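Local atomic coordinates of porin (Rhodobacter capsulatus, PDB entry 2POR), a protein that forms homotrimers whose channels let small hydrophilic solutes, up to about 0.6 kDa, diffuse passively across the bacterial outer membrane. Residues 172-175 with 176-179. Sequence-based numbering, arbitrary orientation.
Sequences SPDT and ALMA
Ser-172 reaches across to Met-178 through its hydroxyl: OG donates to Met-178 O at 2.7 Å, arriving from a tilt off the carbonyl plane. With OG anti to its own backbone N (chi1 -179°), the same oxygen also accepts from Asp-174 N at 3.0 Å, an ST turn, so one hydroxyl links two points of the backbone. Met-178 CE lies alongside it, 3.9 Å from Ser-172 CB, brought back by the bend at chi3 (71°), and it touches the Pro-173 ring more loosely.

The carboxylate end of Asp-174 comes close to Ala-176 and Leu-177. OD1 takes the N-H of Ala-176 at 3.1 Å, on the anti side and 29° out of the carboxylate plane, which makes an Asx turn, while OD2 rests against the CD1 methyl of Leu-177, 3.6 Å away, the two side chains crossing at a slant. Asp-174 O accepts from both Leu-177 N and Met-178 N, each at 2.9 Å; the first bond closes a type I-like beta turn over Thr-175 and Ala-176, and the second spans one residue more. These turns lie in the surface loop joining strands 161-171 and 181-192, neighbours in the 16-stranded antiparallel barrel. Replacing Asp-174 by alanine removes the acceptor of the Ala-176 N-H and would probably leave that group without its carboxylate mate and the CD1 methyl without the oxygen packed against it.

CA of Thr-175 sits 3.2 Å from Met-178 O in an almost linear CA-H...O contact, so that oxygen is approached by both this CA-H group and the serine hydroxyl. Ser-172 N bonds to Asp-180 OD1, and Ala-179 N to Asp-207 OD1.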
# COMPACT_ATOMS: atom_id res chain seq x y z
N SER A 172 16.76 -23.68 -18.06
CA SER A 172 17.74 -23.29 -17.08
C SER A 172 18.77 -22.39 -17.70
O SER A 172 19.21 -22.67 -18.81
CB SER A 172 18.47 -24.50 -16.54
OG SER A 172 19.38 -24.01 -15.58
N PRO A 173 19.26 -21.33 -17.05
CA PRO A 173 20.37 -20.57 -17.57
C PRO A 173 21.65 -21.40 -17.41
O PRO A 173 22.57 -21.12 -18.16
CB PRO A 173 20.39 -19.31 -16.75
CG PRO A 173 19.96 -19.80 -15.40
CD PRO A 173 18.95 -20.94 -15.69
N ASP A 174 21.77 -22.40 -16.51
CA ASP A 174 23.00 -23.16 -16.36
C ASP A 174 22.61 -24.54 -15.88
O ASP A 174 22.28 -24.72 -14.70
CB ASP A 174 23.90 -22.49 -15.32
CG ASP A 174 25.33 -23.07 -15.17
OD1 ASP A 174 25.60 -24.20 -15.54
OD2 ASP A 174 26.18 -22.35 -14.67
N THR A 175 22.68 -25.51 -16.81
CA THR A 175 22.27 -26.87 -16.49
C THR A 175 23.25 -27.67 -15.60
O THR A 175 22.89 -28.78 -15.17
CB THR A 175 21.93 -27.63 -17.81
OG1 THR A 175 23.05 -27.51 -18.67
CG2 THR A 175 20.65 -27.08 -18.46
N ALA A 176 24.45 -27.12 -15.28
CA ALA A 176 25.31 -27.68 -14.24
C ALA A 176 24.67 -27.36 -12.90
O ALA A 176 24.75 -28.16 -11.96
CB ALA A 176 26.69 -27.04 -14.17
N LEU A 177 24.01 -26.19 -12.83
CA LEU A 177 23.36 -25.78 -11.59
C LEU A 177 21.88 -26.13 -11.43
O LEU A 177 21.43 -26.37 -10.29
CB LEU A 177 23.57 -24.29 -11.47
CG LEU A 177 25.02 -23.87 -11.27
CD1 LEU A 177 25.07 -22.37 -11.23
CD2 LEU A 177 25.56 -24.38 -9.96
N MET A 178 21.07 -26.19 -12.49
CA MET A 178 19.63 -26.50 -12.39
C MET A 178 19.26 -27.14 -13.69
O MET A 178 19.58 -26.60 -14.74
CB MET A 178 18.81 -25.21 -12.20
CG MET A 178 17.35 -25.56 -11.89
SD MET A 178 16.29 -24.09 -11.79
CE MET A 178 16.25 -23.63 -13.51
N ALA A 179 18.70 -28.34 -13.67
CA ALA A 179 18.30 -29.05 -14.87
C ALA A 179 17.13 -28.32 -15.53
O ALA A 179 16.34 -27.64 -14.87
CB ALA A 179 17.81 -30.45 -14.55